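Local coordinates for reticulocyte-binding protein 2a (Plasmodium vivax, PDB 4Z8N) that probably helps the malaria parasite recognise and invade red blood cells, the part modelled being its largely alpha-helical erythrocyte-binding domain, at residues N198-A203 / A285-K290; L5-F10 / K278-L283; N57-S62 / D124-F129; M28-E33 / E131-I136. All coordinates share one frame; numbering follows the deposited sequence.

Interaction 1: N198-A203 / A285-K290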
loop_
_atom_site.group_PDB
_atom_site.type_symbol
_atom_site.label_atom_id
_atom_site.label_comp_id
_atom_site.label_asym_id
_atom_site.label_seq_id
_atom_site.Cartn_x
_atom_site.Cartn_y
_atom_site.Cartn_z
ATOM N N ASN A 198 -10.660 28.826 -15.518
ATOM C CA ASN A 198 -11.976 28.202 -15.613
ATOM C C ASN A 198 -11.956 26.827 -14.953
ATOM O O ASN A 198 -10.901 26.362 -14.522
ATOM C CB ASN A 198 -12.425 28.093 -17.073
ATOM C CG ASN A 198 -11.398 27.406 -17.955
ATOM O OD1 ASN A 198 -11.233 26.186 -17.905
ATOM N ND2 ASN A 198 -10.708 28.187 -18.778
ATOM N N VAL A 199 -13.114 26.177 -14.878
ATOM C CA VAL A 199 -13.218 24.898 -14.175
ATOM C C VAL A 199 -12.454 23.776 -14.882
ATOM O O VAL A 199 -11.969 22.849 -14.232
ATOM C CB VAL A 199 -14.693 24.469 -13.988
ATOM C CG1 VAL A 199 -15.390 25.395 -13.001
ATOM C CG2 VAL A 199 -15.428 24.443 -15.322
ATOM N N THR A 200 -12.342 23.860 -16.205
ATOM C CA THR A 200 -11.577 22.871 -16.962
ATOM C C THR A 200 -10.096 22.948 -16.593
ATOM O O THR A 200 -9.447 21.926 -16.375
ATOM C CB THR A 200 -11.742 23.060 -18.482
ATOM O OG1 THR A 200 -13.113 22.856 -18.841
ATOM C CG2 THR A 200 -10.868 22.068 -19.247
ATOM N N ILE A 201 -9.574 24.167 -16.516
ATOM C CA ILE A 201 -8.196 24.383 -16.085
ATOM C C ILE A 201 -8.002 23.892 -14.653
ATOM O O ILE A 201 -7.022 23.213 -14.345
ATOM C CB ILE A 201 -7.800 25.873 -16.185
ATOM C CG1 ILE A 201 -7.678 26.289 -17.653
ATOM C CG2 ILE A 201 -6.494 26.141 -15.443
ATOM C CD1 ILE A 201 -7.309 27.750 -17.852
ATOM N N SER A 202 -8.951 24.232 -13.786
ATOM C CA SER A 202 -8.894 23.822 -12.389
ATOM C C SER A 202 -8.920 22.302 -12.257
ATOM O O SER A 202 -8.218 21.735 -11.422
ATOM C CB SER A 202 -10.049 24.443 -11.604
ATOM O OG SER A 202 -10.001 25.857 -11.661
ATOM N N ALA A 203 -9.720 21.647 -13.093
ATOM C CA ALA A 203 -9.838 20.189 -13.063
ATOM C C ALA A 203 -8.545 19.485 -13.492
ATOM O O ALA A 203 -8.161 18.469 -12.918
ATOM C CB ALA A 203 -11.003 19.739 -13.943
ATOM N N ALA A 285 -6.559 13.252 -20.421
ATOM C CA ALA A 285 -6.409 13.461 -21.857
ATOM C C ALA A 285 -7.646 14.146 -22.427
ATOM O O ALA A 285 -7.541 15.020 -23.289
ATOM C CB ALA A 285 -6.153 12.141 -22.567
ATOM N N ASN A 286 -8.816 13.747 -21.937
ATOM C CA ASN A 286 -10.067 14.378 -22.341
ATOM C C ASN A 286 -10.143 15.825 -21.866
ATOM O O ASN A 286 -10.645 16.692 -22.580
ATOM C CB ASN A 286 -11.264 13.588 -21.807
ATOM C CG ASN A 286 -11.482 12.288 -22.550
ATOM O OD1 ASN A 286 -11.231 12.198 -23.752
ATOM N ND2 ASN A 286 -11.954 11.272 -21.839
ATOM N N LEU A 287 -9.646 16.072 -20.657
ATOM C CA LEU A 287 -9.602 17.420 -20.099
ATOM C C LEU A 287 -8.692 18.325 -20.922
ATOM O O LEU A 287 -9.022 19.486 -21.168
ATOM C CB LEU A 287 -9.134 17.381 -18.642
ATOM C CG LEU A 287 -10.209 17.065 -17.598
ATOM C CD1 LEU A 287 -9.574 16.774 -16.253
ATOM C CD2 LEU A 287 -11.187 18.223 -17.477
ATOM N N TYR A 288 -7.549 17.791 -21.344
ATOM C CA TYR A 288 -6.634 18.527 -22.215
ATOM C C TYR A 288 -7.315 18.920 -23.525
ATOM O O TYR A 288 -7.189 20.057 -23.979
ATOM C CB TYR A 288 -5.384 17.699 -22.519
ATOM C CG TYR A 288 -4.351 17.658 -21.411
ATOM C CD1 TYR A 288 -4.133 18.754 -20.585
ATOM C CD2 TYR A 288 -3.585 16.520 -21.204
ATOM C CE1 TYR A 288 -3.181 18.712 -19.578
ATOM C CE2 TYR A 288 -2.632 16.468 -20.203
ATOM C CZ TYR A 288 -2.434 17.564 -19.392
ATOM O OH TYR A 288 -1.485 17.502 -18.396
ATOM N N ASN A 289 -8.032 17.975 -24.128
ATOM C CA ASN A 289 -8.728 18.229 -25.387
ATOM C C ASN A 289 -9.857 19.242 -25.240
ATOM O O ASN A 289 -10.122 20.025 -26.153
ATOM C CB ASN A 289 -9.277 16.922 -25.965
ATOM C CG ASN A 289 -8.244 16.171 -26.781
ATOM O OD1 ASN A 289 -7.954 16.535 -27.921
ATOM N ND2 ASN A 289 -7.685 15.119 -26.203
ATOM N N LYS A 290 -10.524 19.218 -24.093
ATOM C CA LYS A 290 -11.580 20.180 -23.806
ATOM C C LYS A 290 -10.996 21.588 -23.735
ATOM O O LYS A 290 -11.575 22.539 -24.260
ATOM C CB LYS A 290 -12.292 19.821 -22.499
ATOM C CG LYS A 290 -13.302 20.850 -22.017
ATOM C CD LYS A 290 -14.568 20.839 -22.855
ATOM C CE LYS A 290 -15.612 21.775 -22.267
ATOM N NZ LYS A 290 -16.880 21.754 -23.041
#
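Leu287 and Lys290, one helical turn apart, meet Thr200 and Ala203 where the first turn of helix 199-237 packs against helix 246-297. The short segments run nearly antiparallel, at 149°, with their axes 9.6 Å apart. Leu287 does most of the work on its side. Its CB points at the opposite helix, and CG stands anti to the carbonyl carbon (chi1 -83°), which carries the isobutyl fork over to Ala203. One prong, CD2, rests on the Ala203 methyl, CB to CD2 3.8 Å, and lies 4.2 Å from Thr200 CG2. The other prong, CD1, settles against the backbone of Ala203, 4.0 Å from its carbonyl O. Helix 87-90 adjoins the same cluster, with Pro87 on Ala203 and Glu88 on Leu287.

Thr200 turns its methyl across the interface: CG2 lies 3.7 Å from Leu287 O, and it also faces Lys290 CG. The lysine chain crosses the threonine at about a right angle and touches it with its aliphatic CG, 3.8 Å from Thr200 OG1, before a bend at chi2 leads the ammonium end away. That hydroxyl has its polar partner in Glu88, through a hydrogen bond to OE2. Just before the turn, Asn198 acts as N-cap, its OD1 accepting from Ile201 N at 3.0 Å.

Between the two segments the contact is therefore van der Waals packing of methyl and methylene groups on one another and on backbone carbonyls, while the threonine hydroxyl is satisfied by a third helix and the lysine charge remains at the periphery.

Interaction 2: L5-F10 / K278-L283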
loop_
_atom_site.group_PDB
_atom_site.type_symbol
_atom_site.label_atom_id
_atom_site.label_comp_id
_atom_site.label_asym_id
_atom_site.label_seq_id
_atom_site.Cartn_x
_atom_site.Cartn_y
_atom_site.Cartn_z
ATOM N N LEU A 5 -10.067 3.387 -2.971
ATOM C CA LEU A 5 -9.360 2.369 -2.194
ATOM C C LEU A 5 -8.385 1.557 -3.044
ATOM O O LEU A 5 -7.612 0.760 -2.518
ATOM C CB LEU A 5 -10.351 1.426 -1.511
ATOM C CG LEU A 5 -11.206 2.038 -0.403
ATOM C CD1 LEU A 5 -11.834 0.951 0.456
ATOM C CD2 LEU A 5 -10.383 2.990 0.447
ATOM N N ARG A 6 -8.421 1.762 -4.354
ATOM C CA ARG A 6 -7.484 1.093 -5.250
ATOM C C ARG A 6 -6.053 1.584 -5.056
ATOM O O ARG A 6 -5.103 0.902 -5.440
ATOM C CB ARG A 6 -7.902 1.291 -6.709
ATOM C CG ARG A 6 -9.063 0.414 -7.144
ATOM C CD ARG A 6 -9.297 0.503 -8.645
ATOM N NE ARG A 6 -9.693 1.843 -9.067
ATOM C CZ ARG A 6 -9.954 2.178 -10.326
ATOM N NH1 ARG A 6 -9.864 1.271 -11.289
ATOM N NH2 ARG A 6 -10.309 3.421 -10.625
ATOM N N TYR A 7 -5.899 2.764 -4.457
ATOM C CA TYR A 7 -4.576 3.375 -4.337
ATOM C C TYR A 7 -4.330 4.077 -3.005
ATOM O O TYR A 7 -3.182 4.317 -2.633
ATOM C CB TYR A 7 -4.351 4.375 -5.480
ATOM C CG TYR A 7 -5.364 5.502 -5.552
ATOM C CD1 TYR A 7 -5.203 6.666 -4.808
ATOM C CD2 TYR A 7 -6.480 5.404 -6.376
ATOM C CE1 TYR A 7 -6.128 7.700 -4.882
ATOM C CE2 TYR A 7 -7.409 6.426 -6.455
ATOM C CZ TYR A 7 -7.230 7.572 -5.707
ATOM O OH TYR A 7 -8.159 8.586 -5.792
ATOM N N LEU A 8 -5.395 4.414 -2.286
ATOM C CA LEU A 8 -5.240 5.272 -1.118
ATOM C C LEU A 8 -4.719 4.525 0.105
ATOM O O LEU A 8 -5.470 3.865 0.820
ATOM C CB LEU A 8 -6.560 5.966 -0.774
ATOM C CG LEU A 8 -6.438 7.011 0.340
ATOM C CD1 LEU A 8 -5.361 8.038 0.011
ATOM C CD2 LEU A 8 -7.769 7.695 0.599
ATOM N N ASP A 9 -3.418 4.643 0.328
ATOM C CA ASP A 9 -2.781 4.166 1.546
ATOM C C ASP A 9 -2.075 5.350 2.191
ATOM O O ASP A 9 -1.882 6.377 1.545
ATOM C CB ASP A 9 -1.794 3.037 1.249
ATOM C CG ASP A 9 -2.473 1.795 0.708
ATOM O OD1 ASP A 9 -3.622 1.520 1.113
ATOM O OD2 ASP A 9 -1.860 1.091 -0.120
ATOM N N PHE A 10 -1.689 5.216 3.455
ATOM C CA PHE A 10 -1.043 6.322 4.154
ATOM C C PHE A 10 0.323 5.936 4.707
ATOM O O PHE A 10 0.437 5.050 5.555
ATOM C CB PHE A 10 -1.944 6.830 5.281
ATOM C CG PHE A 10 -3.306 7.249 4.815
ATOM C CD1 PHE A 10 -3.482 8.444 4.134
ATOM C CD2 PHE A 10 -4.409 6.441 5.042
ATOM C CE1 PHE A 10 -4.731 8.829 3.694
ATOM C CE2 PHE A 10 -5.663 6.820 4.604
ATOM C CZ PHE A 10 -5.827 8.016 3.931
ATOM N N LYS A 278 -4.585 4.680 -15.041
ATOM C CA LYS A 278 -5.220 4.543 -16.349
ATOM C C LYS A 278 -6.553 5.281 -16.396
ATOM O O LYS A 278 -6.848 5.987 -17.362
ATOM C CB LYS A 278 -5.426 3.063 -16.691
ATOM C CG LYS A 278 -6.370 2.800 -17.858
ATOM C CD LYS A 278 -5.855 3.407 -19.154
ATOM C CE LYS A 278 -6.749 3.032 -20.325
ATOM N NZ LYS A 278 -6.621 3.995 -21.451
ATOM N N GLU A 279 -7.354 5.107 -15.350
ATOM C CA GLU A 279 -8.645 5.776 -15.255
ATOM C C GLU A 279 -8.481 7.292 -15.252
ATOM O O GLU A 279 -9.168 7.999 -15.986
ATOM C CB GLU A 279 -9.395 5.331 -13.997
ATOM C CG GLU A 279 -10.716 6.056 -13.785
ATOM C CD GLU A 279 -10.973 6.401 -12.329
ATOM O OE1 GLU A 279 -10.730 5.537 -11.460
ATOM O OE2 GLU A 279 -11.413 7.537 -12.051
ATOM N N LYS A 280 -7.562 7.782 -14.422
ATOM C CA LYS A 280 -7.328 9.218 -14.300
ATOM C C LYS A 280 -6.692 9.771 -15.570
ATOM O O LYS A 280 -7.012 10.876 -16.002
ATOM C CB LYS A 280 -6.433 9.524 -13.097
ATOM C CG LYS A 280 -6.895 8.933 -11.773
ATOM C CD LYS A 280 -8.213 9.509 -11.305
ATOM C CE LYS A 280 -8.505 9.081 -9.873
ATOM N NZ LYS A 280 -9.915 9.348 -9.496
ATOM N N GLY A 281 -5.786 8.994 -16.157
ATOM C CA GLY A 281 -5.104 9.382 -17.380
ATOM C C GLY A 281 -6.057 9.608 -18.538
ATOM O O GLY A 281 -5.949 10.601 -19.258
ATOM N N LYS A 282 -6.998 8.687 -18.716
ATOM C CA LYS A 282 -8.013 8.826 -19.756
ATOM C C LYS A 282 -8.793 10.128 -19.585
ATOM O O LYS A 282 -9.045 10.843 -20.556
ATOM C CB LYS A 282 -8.974 7.635 -19.742
ATOM C CG LYS A 282 -10.254 7.877 -20.525
ATOM C CD LYS A 282 -11.091 6.613 -20.653
ATOM C CE LYS A 282 -12.401 6.899 -21.378
ATOM N NZ LYS A 282 -13.171 5.656 -21.667
ATOM N N LEU A 283 -9.164 10.431 -18.345
ATOM C CA LEU A 283 -9.902 11.653 -18.043
ATOM C C LEU A 283 -9.051 12.888 -18.308
ATOM O O LEU A 283 -9.537 13.882 -18.849
ATOM C CB LEU A 283 -10.381 11.649 -16.591
ATOM C CG LEU A 283 -11.111 12.907 -16.112
ATOM C CD1 LEU A 283 -12.291 13.243 -17.015
ATOM C CD2 LEU A 283 -11.575 12.731 -14.677
HETATM O O HOH W 1 -10.536 8.105 -7.073
#
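Lys280 NZ, which faces Tyr7 across a bridging water, is gripped by several groups. It donates to that water at 2.8 Å, forms a salt bridge with Glu85 OE2, and makes a weak, long one with Glu279 OE2, 3.5 Å from NZ. The same water is hydrogen-bonded to Tyr7 OH at 2.7 Å, at the edge of the phenol and in the plane of the ring; a single water thus bridges the two side chains. Their direct approach is looser, with Lys280 CE 4.1 Å from Tyr7 OH and the chains crossing at about a right angle. Tyr7 CG lies between its backbone N and carbonyl carbon (chi1 59°), and the ring packs on Ile214 of helix 199-237 and on Thr273 and Ala276 of helix 246-297.

Beside this, Arg6 NH2 and Glu279 OE1 are modelled too close together. The two groups lie as a salt bridge would, nearly coplanar, but the detail is doubtful. Glu279 OE2 has a further partner in Ser2 OG, and Arg6 O accepts from Thr272 OG1.

Arg6, Glu279 and Lys280 thus make up a salt-bridge network that, together with the water bridge, ties the N-terminal segment leading into the small antiparallel strand pair 9-11 and 17-19 onto the long C-terminal helix of the helical erythrocyte-binding domain.

Interaction 3: N57-S62 / D124-F129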
loop_
_atom_site.group_PDB
_atom_site.type_symbol
_atom_site.label_atom_id
_atom_site.label_comp_id
_atom_site.label_asym_id
_atom_site.label_seq_id
_atom_site.Cartn_x
_atom_site.Cartn_y
_atom_site.Cartn_z
ATOM N N ASN A 57 -6.973 -12.583 15.578
ATOM C CA ASN A 57 -8.326 -12.502 15.027
ATOM C C ASN A 57 -9.213 -11.425 15.669
ATOM O O ASN A 57 -9.905 -10.703 14.949
ATOM C CB ASN A 57 -9.017 -13.868 15.114
ATOM C CG ASN A 57 -8.529 -14.835 14.054
ATOM O OD1 ASN A 57 -8.144 -14.428 12.957
ATOM N ND2 ASN A 57 -8.544 -16.124 14.375
ATOM N N PRO A 58 -9.209 -11.305 17.013
ATOM C CA PRO A 58 -9.985 -10.191 17.572
ATOM C C PRO A 58 -9.404 -8.829 17.199
ATOM O O PRO A 58 -10.153 -7.865 17.039
ATOM C CB PRO A 58 -9.895 -10.420 19.085
ATOM C CG PRO A 58 -9.594 -11.867 19.234
ATOM C CD PRO A 58 -8.710 -12.198 18.075
ATOM N N LEU A 59 -8.082 -8.756 17.066
ATOM C CA LEU A 59 -7.421 -7.516 16.673
ATOM C C LEU A 59 -7.824 -7.108 15.260
ATOM O O LEU A 59 -8.142 -5.945 15.011
ATOM C CB LEU A 59 -5.900 -7.656 16.767
ATOM C CG LEU A 59 -5.085 -6.457 16.271
ATOM C CD1 LEU A 59 -5.427 -5.198 17.053
ATOM C CD2 LEU A 59 -3.597 -6.746 16.347
ATOM N N MET A 60 -7.811 -8.070 14.341
ATOM C CA MET A 60 -8.209 -7.819 12.959
ATOM C C MET A 60 -9.661 -7.355 12.886
ATOM O O MET A 60 -10.004 -6.470 12.099
ATOM C CB MET A 60 -8.014 -9.073 12.100
ATOM C CG MET A 60 -8.468 -8.904 10.659
ATOM S SD MET A 60 -7.514 -7.641 9.780
ATOM C CE MET A 60 -6.071 -8.572 9.267
ATOM N N SER A 61 -10.509 -7.954 13.714
ATOM C CA SER A 61 -11.921 -7.600 13.752
ATOM C C SER A 61 -12.112 -6.156 14.207
ATOM O O SER A 61 -12.940 -5.430 13.659
ATOM C CB SER A 61 -12.687 -8.553 14.670
ATOM O OG SER A 61 -12.660 -9.877 14.161
ATOM N N SER A 62 -11.335 -5.743 15.202
ATOM C CA SER A 62 -11.410 -4.380 15.720
ATOM C C SER A 62 -10.946 -3.366 14.677
ATOM O O SER A 62 -11.530 -2.290 14.540
ATOM C CB SER A 62 -10.575 -4.244 16.994
ATOM O OG SER A 62 -11.075 -5.085 18.020
ATOM N N ASP A 124 1.062 -1.604 19.075
ATOM C CA ASP A 124 1.504 -2.142 20.358
ATOM C C ASP A 124 1.052 -3.585 20.551
ATOM O O ASP A 124 1.821 -4.427 21.006
ATOM C CB ASP A 124 0.988 -1.275 21.510
ATOM C CG ASP A 124 1.692 0.067 21.593
ATOM O OD1 ASP A 124 2.555 0.342 20.732
ATOM O OD2 ASP A 124 1.380 0.848 22.518
ATOM N N ARG A 125 -0.197 -3.866 20.196
ATOM C CA ARG A 125 -0.745 -5.210 20.341
ATOM C C ARG A 125 -0.086 -6.191 19.383
ATOM O O ARG A 125 0.144 -7.347 19.733
ATOM C CB ARG A 125 -2.254 -5.202 20.117
ATOM C CG ARG A 125 -3.024 -4.399 21.141
ATOM C CD ARG A 125 -4.490 -4.398 20.793
ATOM N NE ARG A 125 -5.056 -5.742 20.875
ATOM C CZ ARG A 125 -6.276 -6.062 20.462
ATOM N NH1 ARG A 125 -7.049 -5.138 19.917
ATOM N NH2 ARG A 125 -6.717 -7.307 20.577
ATOM N N MET A 126 0.209 -5.727 18.172
ATOM C CA MET A 126 0.918 -6.549 17.197
ATOM C C MET A 126 2.323 -6.847 17.702
ATOM O O MET A 126 2.835 -7.952 17.532
ATOM C CB MET A 126 0.973 -5.854 15.835
ATOM C CG MET A 126 -0.392 -5.567 15.237
ATOM S SD MET A 126 -0.326 -4.470 13.804
ATOM C CE MET A 126 -2.049 -4.002 13.679
ATOM N N SER A 127 2.936 -5.851 18.331
ATOM C CA SER A 127 4.271 -6.003 18.888
ATOM C C SER A 127 4.261 -7.018 20.029
ATOM O O SER A 127 5.176 -7.832 20.157
ATOM C CB SER A 127 4.803 -4.654 19.376
ATOM O OG SER A 127 6.108 -4.785 19.908
ATOM N N LYS A 128 3.214 -6.967 20.846
ATOM C CA LYS A 128 3.063 -7.883 21.972
ATOM C C LYS A 128 2.904 -9.326 21.504
ATOM O O LYS A 128 3.491 -10.240 22.083
ATOM C CB LYS A 128 1.867 -7.477 22.834
ATOM C CG LYS A 128 2.185 -6.411 23.872
ATOM C CD LYS A 128 0.919 -5.733 24.370
ATOM C CE LYS A 128 1.116 -4.230 24.499
ATOM N NZ LYS A 128 -0.106 -3.472 24.105
ATOM N N PHE A 129 2.113 -9.531 20.456
ATOM C CA PHE A 129 1.928 -10.869 19.902
ATOM C C PHE A 129 3.202 -11.369 19.228
ATOM O O PHE A 129 3.512 -12.560 19.282
ATOM C CB PHE A 129 0.770 -10.898 18.905
ATOM C CG PHE A 129 0.528 -12.255 18.300
ATOM C CD1 PHE A 129 -0.135 -13.239 19.019
ATOM C CD2 PHE A 129 0.963 -12.546 17.016
ATOM C CE1 PHE A 129 -0.359 -14.490 18.468
ATOM C CE2 PHE A 129 0.743 -13.797 16.459
ATOM C CZ PHE A 129 0.080 -14.768 17.186
#
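Leu59 packs against one face of the Arg125 guanidinium and beside the chain of Met126, joining two antiparallel helices of this elongated helical domain. The short segments, part of helices 42-69 and 119-136, run at 165° to each other with axes 11.2 Å apart, and the Arg125 and Met126 chains reach across to Leu59.

Leu59 and Arg125 slide past one another in opposite directions. Bent at chi3, the arginine lays one flat face of its guanidinium on the leucine: CD1 is 3.2 Å from that plane, offset toward the rim, and 3.3 Å from NH1. Leu59 CB comes in near the other terminal nitrogen, 3.9 Å from NH2. A charged group at the surface therefore uses a flat face against a hydrocarbon, while Ser62 OG lies more distantly, near the plane of the guanidinium at its edge. The calcium-binding Glu120, with no metal bound here, has its side chain about 10 Å from that of Arg125.

The second leucine branch points to the buried side. Met126 crosses Leu59 at about a right angle, its CG 3.6 Å from Leu59 CD2, and its extended chain brings CE near the same methyl. Helix 26-37 covers this side, with Met28 on Leu59 and Gln27 on Met126.

At the outer edge, Ser62 folds back on its own helix: OG donates to Pro58 O at 3.1 Å, reaching it from the face opposite to that used by Ser62 N.

Interaction 4: M28-E33 / E131-I136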
loop_
_atom_site.group_PDB
_atom_site.type_symbol
_atom_site.label_atom_id
_atom_site.label_comp_id
_atom_site.label_asym_id
_atom_site.label_seq_id
_atom_site.Cartn_x
_atom_site.Cartn_y
_atom_site.Cartn_z
ATOM N N MET A 28 0.110 -7.980 10.193
ATOM C CA MET A 28 -0.974 -8.951 10.094
ATOM C C MET A 28 -0.692 -9.927 8.966
ATOM O O MET A 28 -0.998 -11.115 9.062
ATOM C CB MET A 28 -2.316 -8.247 9.874
ATOM C CG MET A 28 -2.642 -7.199 10.933
ATOM S SD MET A 28 -2.814 -7.888 12.594
ATOM C CE MET A 28 -4.447 -8.605 12.502
ATOM N N ASN A 29 -0.102 -9.410 7.894
ATOM C CA ASN A 29 0.334 -10.240 6.786
ATOM C C ASN A 29 1.435 -11.189 7.245
ATOM O O ASN A 29 1.460 -12.362 6.880
ATOM C CB ASN A 29 0.829 -9.368 5.632
ATOM C CG ASN A 29 0.748 -10.072 4.296
ATOM O OD1 ASN A 29 1.400 -11.091 4.077
ATOM N ND2 ASN A 29 -0.047 -9.522 3.387
ATOM N N TYR A 30 2.339 -10.661 8.062
ATOM C CA TYR A 30 3.445 -11.436 8.608
ATOM C C TYR A 30 2.951 -12.583 9.494
ATOM O O TYR A 30 3.447 -13.707 9.402
ATOM C CB TYR A 30 4.386 -10.517 9.393
ATOM C CG TYR A 30 5.436 -11.240 10.206
ATOM C CD1 TYR A 30 6.577 -11.752 9.604
ATOM C CD2 TYR A 30 5.290 -11.399 11.579
ATOM C CE1 TYR A 30 7.538 -12.411 10.341
ATOM C CE2 TYR A 30 6.249 -12.058 12.327
ATOM C CZ TYR A 30 7.369 -12.561 11.702
ATOM O OH TYR A 30 8.328 -13.215 12.435
ATOM N N PHE A 31 1.968 -12.300 10.344
ATOM C CA PHE A 31 1.435 -13.310 11.251
ATOM C C PHE A 31 0.759 -14.443 10.482
ATOM O O PHE A 31 0.778 -15.596 10.916
ATOM C CB PHE A 31 0.452 -12.679 12.241
ATOM C CG PHE A 31 1.084 -11.680 13.168
ATOM C CD1 PHE A 31 2.395 -11.837 13.589
ATOM C CD2 PHE A 31 0.370 -10.577 13.611
ATOM C CE1 PHE A 31 2.983 -10.918 14.444
ATOM C CE2 PHE A 31 0.952 -9.652 14.464
ATOM C CZ PHE A 31 2.260 -9.824 14.881
ATOM N N ALA A 32 0.167 -14.110 9.339
ATOM C CA ALA A 32 -0.458 -15.110 8.483
ATOM C C ALA A 32 0.599 -15.998 7.833
ATOM O O ALA A 32 0.387 -17.195 7.654
ATOM C CB ALA A 32 -1.320 -14.441 7.418
ATOM N N GLU A 33 1.739 -15.404 7.490
ATOM C CA GLU A 33 2.840 -16.144 6.876
ATOM C C GLU A 33 3.459 -17.146 7.842
ATOM O O GLU A 33 3.742 -18.284 7.466
ATOM C CB GLU A 33 3.919 -15.185 6.367
ATOM C CG GLU A 33 3.497 -14.390 5.148
ATOM C CD GLU A 33 3.121 -15.282 3.981
ATOM O OE1 GLU A 33 3.810 -16.303 3.766
ATOM O OE2 GLU A 33 2.131 -14.970 3.287
ATOM N N GLU A 131 6.258 -10.747 20.129
ATOM C CA GLU A 131 7.151 -11.222 21.177
ATOM C C GLU A 131 6.692 -12.592 21.666
ATOM O O GLU A 131 7.506 -13.437 22.040
ATOM C CB GLU A 131 7.213 -10.227 22.343
ATOM C CG GLU A 131 8.120 -10.672 23.488
ATOM C CD GLU A 131 8.582 -9.523 24.371
ATOM O OE1 GLU A 131 7.870 -9.198 25.344
ATOM O OE2 GLU A 131 9.659 -8.949 24.098
ATOM N N LYS A 132 5.382 -12.810 21.640
ATOM C CA LYS A 132 4.806 -14.072 22.083
ATOM C C LYS A 132 5.190 -15.206 21.135
ATOM O O LYS A 132 5.334 -16.352 21.557
ATOM C CB LYS A 132 3.283 -13.957 22.191
ATOM C CG LYS A 132 2.623 -15.107 22.934
ATOM C CD LYS A 132 1.206 -14.749 23.357
ATOM C CE LYS A 132 0.640 -15.792 24.309
ATOM N NZ LYS A 132 -0.639 -15.347 24.928
ATOM N N ILE A 133 5.360 -14.875 19.858
ATOM C CA ILE A 133 5.756 -15.857 18.854
ATOM C C ILE A 133 7.114 -16.475 19.187
ATOM O O ILE A 133 7.314 -17.679 19.020
ATOM C CB ILE A 133 5.809 -15.230 17.442
ATOM C CG1 ILE A 133 4.437 -14.675 17.051
ATOM C CG2 ILE A 133 6.264 -16.254 16.410
ATOM C CD1 ILE A 133 4.367 -14.154 15.629
ATOM N N TYR A 134 8.037 -15.647 19.672
ATOM C CA TYR A 134 9.380 -16.105 20.027
ATOM C C TYR A 134 9.359 -17.236 21.051
ATOM O O TYR A 134 10.132 -18.189 20.949
ATOM C CB TYR A 134 10.216 -14.943 20.568
ATOM C CG TYR A 134 10.852 -14.080 19.500
ATOM C CD1 TYR A 134 10.147 -13.038 18.909
ATOM C CD2 TYR A 134 12.161 -14.303 19.089
ATOM C CE1 TYR A 134 10.726 -12.245 17.936
ATOM C CE2 TYR A 134 12.749 -13.515 18.117
ATOM C CZ TYR A 134 12.025 -12.487 17.544
ATOM O OH TYR A 134 12.602 -11.700 16.575
ATOM N N SER A 135 8.478 -17.129 22.041
ATOM C CA SER A 135 8.390 -18.142 23.087
ATOM C C SER A 135 7.623 -19.372 22.608
ATOM O O SER A 135 7.844 -20.477 23.098
ATOM C CB SER A 135 7.731 -17.565 24.343
ATOM O OG SER A 135 6.364 -17.269 24.113
ATOM N N ILE A 136 6.722 -19.174 21.652
ATOM C CA ILE A 136 5.953 -20.279 21.090
ATOM C C ILE A 136 6.870 -21.226 20.321
ATOM O O ILE A 136 6.683 -22.444 20.338
ATOM C CB ILE A 136 4.825 -19.769 20.168
ATOM C CG1 ILE A 136 3.768 -19.030 20.990
ATOM C CG2 ILE A 136 4.172 -20.916 19.411
ATOM C CD1 ILE A 136 2.589 -18.559 20.173
#
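Ile133 reaches out from the last turns of helix 119-136 to the aromatic rings of Tyr30 and Phe31 on helix 26-37. This is plain helix-helix packing inside the erythrocyte-binding domain, in which the two helices meet against the long helix 246-297.

Ile133 itself is the residue of segment 131-136 that crosses the gap. CG1 lies anti to the carbonyl carbon (chi1 -60°) and the chain then extends through CG1, so the terminal methyl, CD1, is what arrives at the rings. It is 3.7 Å from Phe31 CD1 and equally far from Phe31 CE1, and more loosely placed, at 4.3 Å, from Tyr30 CE2. The two rings are set against each other, with Phe31 CE1 meeting the edge of Tyr30 in its ring plane. Phe129, one turn before Ile133, meets Phe31 edge-to-face and extends this aromatic cluster.

Next comes Tyr134, which turns to helix 246-297 and packs edge-to-face with Phe254, a residue that also touches Tyr30 and Ile133. Ser135 then bends back, its OG donating to Lys132 O at 2.9 Å. The same carbonyl receives Ile136 N, so it is held twice near the end of the helix. Ile136 closes the walk with its side chain on Ala51 of helix 42-69.

The contact is small and wholly apolar, a single methyl among buried aromatic carbons; it probably contributes to the packing of the two helices by dispersion and burial, alongside the neighbouring Phe31-Phe129 pair, without charge pairing between the segments.

Overall arrangement
The four contacts are spread along the elongated domain. Interactions 1 and 2 follow one another on helix 246-297, with centres 18 Å apart and segments that adjoin in sequence. Interactions 3 and 4 lie on the opposite side of the chain's centre and share helix 119-136; their centres are 11 Å apart and they touch, Met60 CB lying 3.6 Å from Met28 CE. Interaction 3 is nested in the loop closed by interaction 4, and both are nested in the loop closed by interaction 2. Between interactions 1 and 4 the centres are 50 Å apart. The side chain of Arg125 in interaction 3 is about 10 Å from that of Glu120, a calcium ligand whose metal is not bound here.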